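Local coordinates for protein metagenomic carboxyl esterase MGS0156 (Uncultured organism, PDB 5D8M) that probably hydrolyses carboxylic ester bonds, as a carboxyl esterase built round a parallel beta sheet flanked by helices, at residues Tyr117-Thr122 / Tyr334-Leu339; Glu39-Ile44 / Asp61-Arg66. All blocks are in the same frame, centred on the assembly; numbering follows the deposited sequence.

Interaction 1: Tyr117-Thr122 / Tyr334-Leu339; sequences YGYATT and YVEEDL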
ATOM      1  N   TYR A 117      -7.798  -4.869  19.658  1.00 15.70           N
ATOM      2  CA  TYR A 117      -6.574  -4.541  20.378  1.00 20.27           C
ATOM      3  C   TYR A 117      -6.277  -3.054  20.488  1.00 16.02           C
ATOM      4  O   TYR A 117      -5.123  -2.670  20.683  1.00 16.69           O
ATOM      5  CB  TYR A 117      -5.387  -5.269  19.749  1.00 15.87           C
ATOM      6  CG  TYR A 117      -5.467  -6.746  20.026  1.00 16.42           C
ATOM      7  CD1 TYR A 117      -5.305  -7.230  21.315  1.00 17.52           C
ATOM      8  CD2 TYR A 117      -5.754  -7.652  19.011  1.00 18.35           C
ATOM      9  CE1 TYR A 117      -5.399  -8.581  21.591  1.00 24.17           C
ATOM     10  CE2 TYR A 117      -5.851  -9.020  19.272  1.00 18.22           C
ATOM     11  CZ  TYR A 117      -5.667  -9.475  20.560  1.00 22.46           C
ATOM     12  OH  TYR A 117      -5.749 -10.827  20.831  1.00 23.85           O
ATOM     13  N   GLY A 118      -7.317  -2.233  20.384  1.00 18.24           N
ATOM     14  CA  GLY A 118      -7.252  -0.834  20.797  1.00 17.69           C
ATOM     15  C   GLY A 118      -6.929   0.157  19.700  1.00 19.50           C
ATOM     16  O   GLY A 118      -6.680   1.328  19.972  1.00 20.62           O
ATOM     17  N   TYR A 119      -6.919  -0.304  18.453  1.00 19.48           N
ATOM     18  CA  TYR A 119      -6.641   0.586  17.339  1.00 17.39           C
ATOM     19  C   TYR A 119      -7.951   0.905  16.615  1.00 21.15           C
ATOM     20  O   TYR A 119      -8.599   0.004  16.058  1.00 20.25           O
ATOM     21  CB  TYR A 119      -5.610  -0.039  16.384  1.00 16.04           C
ATOM     22  CG  TYR A 119      -4.282  -0.333  17.070  1.00 17.52           C
ATOM     23  CD1 TYR A 119      -3.374   0.688  17.311  1.00 19.25           C
ATOM     24  CD2 TYR A 119      -3.947  -1.627  17.491  1.00 18.02           C
ATOM     25  CE1 TYR A 119      -2.154   0.452  17.952  1.00 14.48           C
ATOM     26  CE2 TYR A 119      -2.719  -1.880  18.135  1.00 16.36           C
ATOM     27  CZ  TYR A 119      -1.835  -0.823  18.357  1.00 17.69           C
ATOM     28  OH  TYR A 119      -0.621  -1.026  18.975  1.00 16.45           O
ATOM     29  N   ALA A 120      -8.347   2.176  16.633  1.00 17.74           N
ATOM     30  CA  ALA A 120      -9.525   2.612  15.869  1.00 17.45           C
ATOM     31  C   ALA A 120      -9.199   2.619  14.371  1.00 14.61           C
ATOM     32  O   ALA A 120      -8.035   2.745  13.982  1.00 13.25           O
ATOM     33  CB  ALA A 120      -9.994   4.016  16.335  1.00 18.44           C
ATOM     34  N   THR A 121     -10.218   2.453  13.529  1.00 12.80           N
ATOM     35  CA  THR A 121      -9.988   2.486  12.086  1.00 16.10           C
ATOM     36  C   THR A 121     -11.038   3.335  11.387  1.00 15.15           C
ATOM     37  O   THR A 121     -12.214   3.307  11.743  1.00 14.37           O
ATOM     38  CB  THR A 121     -10.023   1.071  11.444  1.00 15.81           C
ATOM     39  OG1 THR A 121     -11.333   0.507  11.560  1.00 16.78           O
ATOM     40  CG2 THR A 121      -9.043   0.142  12.124  1.00 19.74           C
ATOM     41  N   THR A 122     -10.598   4.070  10.384  1.00 14.54           N
ATOM     42  CA  THR A 122     -11.482   4.815   9.501  1.00 16.23           C
ATOM     43  C   THR A 122     -11.112   4.467   8.070  1.00 14.61           C
ATOM     44  O   THR A 122      -9.946   4.500   7.729  1.00 16.14           O
ATOM     45  CB  THR A 122     -11.343   6.338   9.713  1.00 18.89           C
ATOM     46  OG1 THR A 122     -11.886   6.688  10.982  1.00 19.32           O
ATOM     47  CG2 THR A 122     -12.067   7.103   8.627  1.00 19.79           C
ATOM     48  N   TYR A 334       3.982  -2.041  15.420  1.00 11.55           N
ATOM     49  CA  TYR A 334       5.331  -1.560  15.064  1.00 13.77           C
ATOM     50  C   TYR A 334       5.360  -0.037  15.143  1.00 14.00           C
ATOM     51  O   TYR A 334       6.269   0.553  15.738  1.00 13.58           O
ATOM     52  CB  TYR A 334       5.762  -2.020  13.646  1.00 12.90           C
ATOM     53  CG  TYR A 334       7.200  -1.645  13.325  1.00 15.18           C
ATOM     54  CD1 TYR A 334       7.547  -0.329  12.991  1.00 12.20           C
ATOM     55  CD2 TYR A 334       8.214  -2.598  13.365  1.00 14.35           C
ATOM     56  CE1 TYR A 334       8.861   0.024  12.725  1.00 15.40           C
ATOM     57  CE2 TYR A 334       9.535  -2.243  13.087  1.00 16.64           C
ATOM     58  CZ  TYR A 334       9.845  -0.932  12.772  1.00 15.02           C
ATOM     59  OH  TYR A 334      11.144  -0.570  12.522  1.00 15.94           O
ATOM     60  N   VAL A 335       4.368   0.610  14.537  1.00 11.43           N
ATOM     61  CA  VAL A 335       4.368   2.075  14.495  1.00 11.93           C
ATOM     62  C   VAL A 335       4.173   2.667  15.892  1.00 15.94           C
ATOM     63  O   VAL A 335       4.896   3.598  16.288  1.00 17.40           O
ATOM     64  CB  VAL A 335       3.285   2.617  13.520  1.00 14.55           C
ATOM     65  CG1 VAL A 335       3.246   4.144  13.552  1.00 12.18           C
ATOM     66  CG2 VAL A 335       3.585   2.141  12.106  1.00 12.71           C
ATOM     67  N   GLU A 336       3.243   2.111  16.668  1.00 14.26           N
ATOM     68  CA  GLU A 336       3.085   2.570  18.053  1.00 15.25           C
ATOM     69  C   GLU A 336       4.389   2.433  18.840  1.00 17.62           C
ATOM     70  O   GLU A 336       4.780   3.333  19.591  1.00 19.39           O
ATOM     71  CB  GLU A 336       1.979   1.807  18.781  1.00 14.51           C
ATOM     72  CG  GLU A 336       1.877   2.234  20.265  1.00 16.08           C
ATOM     73  CD  GLU A 336       0.796   1.495  21.030  1.00 22.54           C
ATOM     74  OE1 GLU A 336      -0.138   0.939  20.393  1.00 22.00           O
ATOM     75  OE2 GLU A 336       0.873   1.486  22.277  1.00 22.95           O
ATOM     76  N   GLU A 337       5.068   1.309  18.663  1.00 17.06           N
ATOM     77  CA  GLU A 337       6.352   1.101  19.316  1.00 18.17           C
ATOM     78  C   GLU A 337       7.388   2.103  18.804  1.00 21.56           C
ATOM     79  O   GLU A 337       8.148   2.674  19.588  1.00 18.77           O
ATOM     80  CB  GLU A 337       6.845  -0.330  19.093  1.00 22.06           C
ATOM     81  CG  GLU A 337       8.207  -0.644  19.738  1.00 25.69           C
ATOM     82  CD  GLU A 337       8.618  -2.106  19.564  1.00 27.33           C
ATOM     83  OE1 GLU A 337       9.138  -2.454  18.480  1.00 25.48           O
ATOM     84  OE2 GLU A 337       8.415  -2.909  20.507  1.00 27.47           O
ATOM     85  N   ASP A 338       7.405   2.323  17.491  1.00 17.89           N
ATOM     86  CA  ASP A 338       8.397   3.224  16.902  1.00 21.57           C
ATOM     87  C   ASP A 338       8.139   4.680  17.301  1.00 23.41           C
ATOM     88  O   ASP A 338       9.073   5.441  17.544  1.00 22.97           O
ATOM     89  CB  ASP A 338       8.418   3.082  15.373  1.00 19.00           C
ATOM     90  CG  ASP A 338       9.588   3.809  14.741  1.00 22.99           C
ATOM     91  OD1 ASP A 338      10.733   3.410  15.020  1.00 24.84           O
ATOM     92  OD2 ASP A 338       9.366   4.782  13.992  1.00 23.87           O
ATOM     93  N   LEU A 339       6.866   5.058  17.365  1.00 16.82           N
ATOM     94  CA  LEU A 339       6.501   6.380  17.819  1.00 17.94           C
ATOM     95  C   LEU A 339       6.800   6.499  19.315  1.00 22.21           C
ATOM     96  O   LEU A 339       7.008   7.604  19.822  1.00 28.07           O
ATOM     97  CB  LEU A 339       5.022   6.677  17.533  1.00 22.46           C
ATOM     98  CG  LEU A 339       4.568   6.776  16.076  1.00 26.05           C
ATOM     99  CD1 LEU A 339       3.083   7.004  16.041  1.00 23.90           C
ATOM    100  CD2 LEU A 339       5.307   7.893  15.338  1.00 30.92           C
TER
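Tyr119 reaches across to the helix of Glu336 and meets it through a single, very short hydrogen bond, Tyr119 OH to Glu336 OE1 at 2.5 Å. The phenol is the donor, and Glu336 OE1 sits at the edge of the ring, near its plane, also 3.2 Å from Tyr119 CZ. Ring and carboxylate are turned 65° apart. Glu336 gets there with CG anti to its backbone N (chi1 176°) and the chain extended beyond, which carries the carboxylate out from the helix. OE1 has a second partner in Ser83 OG. The packed side is the tyrosine's: its buried ring lies against Ile87, Ala332 and Arg333; Glu336, by contrast, is partly exposed. A phenylalanine in place of Tyr119 would probably cost OE1 this bond and leave the carboxylate freer to turn, with Ser83 still bonded to it. Just before the tyrosine, Gly118 is the C-prime residue of the Schellman motif ending helix 111-116, with Tyr119 N bonded to Val114 O and Gly118 N to Glu115 O. The contact ties helix 324-338 to the residue leading into strand 120-123, an outermost strand of the parallel beta sheet, consistent with the alpha/beta-hydrolase fold of many esterases.

Interaction 2: Glu39-Ile44 / Asp61-Arg66; sequences EIMTAI and DGILWR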
ATOM      1  N   GLU A  39       9.480 -10.163  13.733  1.00 15.91           N
ATOM      2  CA  GLU A  39       9.355 -10.580  15.111  1.00 16.86           C
ATOM      3  C   GLU A  39       7.956 -10.293  15.671  1.00 16.77           C
ATOM      4  O   GLU A  39       7.336 -11.150  16.290  1.00 17.19           O
ATOM      5  CB  GLU A  39      10.427  -9.862  15.930  1.00 18.63           C
ATOM      6  CG  GLU A  39      10.614 -10.329  17.363  1.00 24.35           C
ATOM      7  CD  GLU A  39      11.842  -9.683  17.971  1.00 30.13           C
ATOM      8  OE1 GLU A  39      12.342  -8.697  17.385  1.00 28.06           O
ATOM      9  OE2 GLU A  39      12.336 -10.179  19.002  1.00 36.17           O
ATOM     10  N   ILE A  40       7.480  -9.071  15.459  1.00 16.60           N
ATOM     11  CA  ILE A  40       6.154  -8.662  15.903  1.00 16.40           C
ATOM     12  C   ILE A  40       5.061  -9.477  15.217  1.00 15.88           C
ATOM     13  O   ILE A  40       4.167 -10.019  15.887  1.00 16.74           O
ATOM     14  CB  ILE A  40       5.938  -7.163  15.637  1.00 16.19           C
ATOM     15  CG1 ILE A  40       6.774  -6.351  16.633  1.00 17.58           C
ATOM     16  CG2 ILE A  40       4.454  -6.795  15.736  1.00 16.17           C
ATOM     17  CD1 ILE A  40       6.764  -4.839  16.361  1.00 18.56           C
HETATM   18  N   MSE A  41       5.132  -9.592  13.893  1.00 15.11           N
HETATM   19  CA  MSE A  41       4.057 -10.272  13.165  1.00 14.81           C
HETATM   20  C   MSE A  41       4.033 -11.758  13.528  1.00 17.04           C
HETATM   21  O   MSE A  41       2.971 -12.353  13.738  1.00 18.49           O
HETATM   22  CB  MSE A  41       4.203 -10.079  11.655  1.00 14.08           C
HETATM   23  CG  MSE A  41       2.989 -10.532  10.862  1.00 19.13           C
HETATM   24 SE   MSE A  41       3.077 -10.001   8.986  0.58 17.40          SE
HETATM   25  CE  MSE A  41       1.499 -11.027   8.368  1.00 13.69           C
ATOM     26  N   THR A  42       5.213 -12.338  13.661  1.00 17.81           N
ATOM     27  CA  THR A  42       5.341 -13.740  14.020  1.00 19.39           C
ATOM     28  C   THR A  42       4.755 -14.064  15.417  1.00 21.67           C
ATOM     29  O   THR A  42       4.050 -15.068  15.583  1.00 17.44           O
ATOM     30  CB  THR A  42       6.829 -14.164  13.943  1.00 19.14           C
ATOM     31  OG1 THR A  42       7.275 -14.038  12.581  1.00 19.56           O
ATOM     32  CG2 THR A  42       7.017 -15.596  14.411  1.00 21.07           C
ATOM     33  N   ALA A  43       5.038 -13.208  16.401  1.00 19.83           N
ATOM     34  CA  ALA A  43       4.501 -13.345  17.758  1.00 20.93           C
ATOM     35  C   ALA A  43       2.987 -13.169  17.790  1.00 21.21           C
ATOM     36  O   ALA A  43       2.291 -13.890  18.512  1.00 18.65           O
ATOM     37  CB  ALA A  43       5.167 -12.333  18.703  1.00 19.35           C
ATOM     38  N   ILE A  44       2.483 -12.217  16.994  1.00 17.30           N
ATOM     39  CA  ILE A  44       1.041 -11.983  16.894  1.00 18.35           C
ATOM     40  C   ILE A  44       0.327 -13.255  16.454  1.00 17.93           C
ATOM     41  O   ILE A  44      -0.679 -13.660  17.042  1.00 18.02           O
ATOM     42  CB  ILE A  44       0.724 -10.809  15.915  1.00 18.66           C
ATOM     43  CG1 ILE A  44       1.012  -9.472  16.614  1.00 16.86           C
ATOM     44  CG2 ILE A  44      -0.734 -10.849  15.439  1.00 19.15           C
ATOM     45  CD1 ILE A  44       0.833  -8.266  15.729  1.00 16.36           C
ATOM     46  N   ASP A  61       9.600 -18.124   4.393  1.00 19.42           N
ATOM     47  CA  ASP A  61       9.112 -17.012   3.598  1.00 18.06           C
ATOM     48  C   ASP A  61       7.583 -16.962   3.612  1.00 17.27           C
ATOM     49  O   ASP A  61       6.992 -16.141   2.919  1.00 17.82           O
ATOM     50  CB  ASP A  61       9.617 -17.128   2.150  1.00 18.09           C
ATOM     51  CG  ASP A  61      11.124 -17.129   2.054  1.00 21.58           C
ATOM     52  OD1 ASP A  61      11.768 -16.183   2.580  1.00 19.95           O
ATOM     53  OD2 ASP A  61      11.663 -18.089   1.454  1.00 21.34           O
ATOM     54  N   GLY A  62       6.961 -17.839   4.407  1.00 17.88           N
ATOM     55  CA  GLY A  62       5.510 -17.953   4.489  1.00 18.50           C
ATOM     56  C   GLY A  62       4.707 -16.652   4.584  1.00 16.10           C
ATOM     57  O   GLY A  62       3.752 -16.453   3.843  1.00 17.04           O
ATOM     58  N   ILE A  63       5.076 -15.768   5.499  1.00 15.84           N
ATOM     59  CA  ILE A  63       4.395 -14.481   5.571  1.00 14.74           C
ATOM     60  C   ILE A  63       5.231 -13.334   5.005  1.00 14.16           C
ATOM     61  O   ILE A  63       4.691 -12.420   4.374  1.00 16.41           O
ATOM     62  CB  ILE A  63       3.965 -14.123   7.021  1.00 14.81           C
ATOM     63  CG1 ILE A  63       5.151 -14.174   7.997  1.00 15.62           C
ATOM     64  CG2 ILE A  63       2.812 -15.049   7.465  1.00 15.95           C
ATOM     65  CD1 ILE A  63       4.877 -13.514   9.404  1.00 16.80           C
ATOM     66  N   LEU A  64       6.539 -13.389   5.220  1.00 14.78           N
ATOM     67  CA  LEU A  64       7.440 -12.306   4.826  1.00 14.43           C
ATOM     68  C   LEU A  64       8.698 -12.869   4.227  1.00 15.19           C
ATOM     69  O   LEU A  64       9.389 -13.652   4.879  1.00 16.50           O
ATOM     70  CB  LEU A  64       7.808 -11.443   6.030  1.00 14.52           C
ATOM     71  CG  LEU A  64       6.669 -10.707   6.732  1.00 16.27           C
ATOM     72  CD1 LEU A  64       7.123 -10.273   8.135  1.00 14.40           C
ATOM     73  CD2 LEU A  64       6.258  -9.468   5.891  1.00 12.81           C
ATOM     74  N   TRP A  65       8.994 -12.474   2.991  1.00 15.22           N
ATOM     75  CA  TRP A  65      10.187 -12.964   2.300  1.00 15.55           C
ATOM     76  C   TRP A  65      11.427 -12.605   3.079  1.00 16.25           C
ATOM     77  O   TRP A  65      11.501 -11.526   3.666  1.00 19.73           O
ATOM     78  CB  TRP A  65      10.300 -12.380   0.890  1.00 14.98           C
ATOM     79  CG  TRP A  65       9.319 -12.948  -0.071  1.00 14.65           C
ATOM     80  CD1 TRP A  65       8.146 -12.377  -0.481  1.00 13.70           C
ATOM     81  CD2 TRP A  65       9.413 -14.205  -0.743  1.00 16.59           C
ATOM     82  NE1 TRP A  65       7.509 -13.200  -1.378  1.00 13.83           N
ATOM     83  CE2 TRP A  65       8.260 -14.335  -1.549  1.00 15.68           C
ATOM     84  CE3 TRP A  65      10.358 -15.240  -0.743  1.00 16.61           C
ATOM     85  CZ2 TRP A  65       8.033 -15.447  -2.354  1.00 15.50           C
ATOM     86  CZ3 TRP A  65      10.125 -16.354  -1.548  1.00 17.42           C
ATOM     87  CH2 TRP A  65       8.968 -16.446  -2.340  1.00 16.67           C
ATOM     88  N   ARG A  66      12.394 -13.517   3.072  1.00 17.41           N
ATOM     89  CA  ARG A  66      13.691 -13.271   3.674  1.00 19.21           C
ATOM     90  C   ARG A  66      14.680 -12.784   2.632  1.00 19.38           C
ATOM     91  O   ARG A  66      15.407 -13.587   2.072  1.00 20.31           O
ATOM     92  CB  ARG A  66      14.250 -14.547   4.311  1.00 23.38           C
ATOM     93  CG  ARG A  66      13.410 -15.135   5.417  1.00 26.40           C
ATOM     94  CD  ARG A  66      13.803 -16.584   5.703  1.00 27.61           C
ATOM     95  NE  ARG A  66      13.373 -17.480   4.632  1.00 28.39           N
ATOM     96  CZ  ARG A  66      13.569 -18.797   4.625  1.00 33.76           C
ATOM     97  NH1 ARG A  66      14.192 -19.384   5.639  1.00 35.20           N
ATOM     98  NH2 ARG A  66      13.133 -19.532   3.605  1.00 33.78           N
TER
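Met41, deposited as selenomethionine, and Ile63 point their side chains at each other and meet tip to tip. Ile63 CD1 lies 3.8 Å from Met41 CG and 4.0 Å from Met41 SE, while the terminal CE of Met41 comes within 4.2 Å of Ile63 CB. Leu64 adds its CD1 methyl, 4.1 Å from the selenium of Met41, its side chain slanting across that of Met41. On the neighbouring helix position, Thr42 presents OG1 to Ile63 CD1 at 4.0 Å, the two side chains nearly at right angles; this is packing, since OG1 is hydrogen-bonded to Arg38 O in its own helix. With chi1 at 55°, Ile63 CG1 is flanked by both backbone branches, which sends CD1 toward Met41 and Thr42. The contact is apolar packing of the loop between helix 34-48 and strand 87-92 back onto the helix that precedes it. Behind the two apolar residues, the loop is closed on itself: Arg66 grips Asp61 side-on in a salt bridge, Arg66 NE to Asp61 OD1 at 2.9 Å and NH2 to OD2 at 3.0 Å. Both oxygens lie in the guanidinium plane but are approached from above the carboxylate plane. Arg66 N also bonds Asp61 OD1, at 2.8 Å. Further out, Ile63 O accepts from Tyr322 OH and Leu64 O from Arg38 NH2, fixing the backbone that carries both side chains.

Helix 324-338 joins the two contacts, whose centres are about 18 Å apart. In interaction 1 its C-terminal part is bonded to Tyr119, just ahead of the sheet's edge strand 120-123; on the way it also packs on helix 34-48, which carries residues 39-44 of interaction 2. There the two contacts touch directly: Ile40 CD1 lies 3.8 Å from Tyr334 CA and 4.0 Å from Glu337 OE1. Glu337 adds a salt bridge to Arg36 of the same helix as Ile40. Met41 of interaction 2 touches Leu327 and Ala330, on the helix that carries Glu336. Residues 39-66 of interaction 2 all precede the first segment of interaction 1.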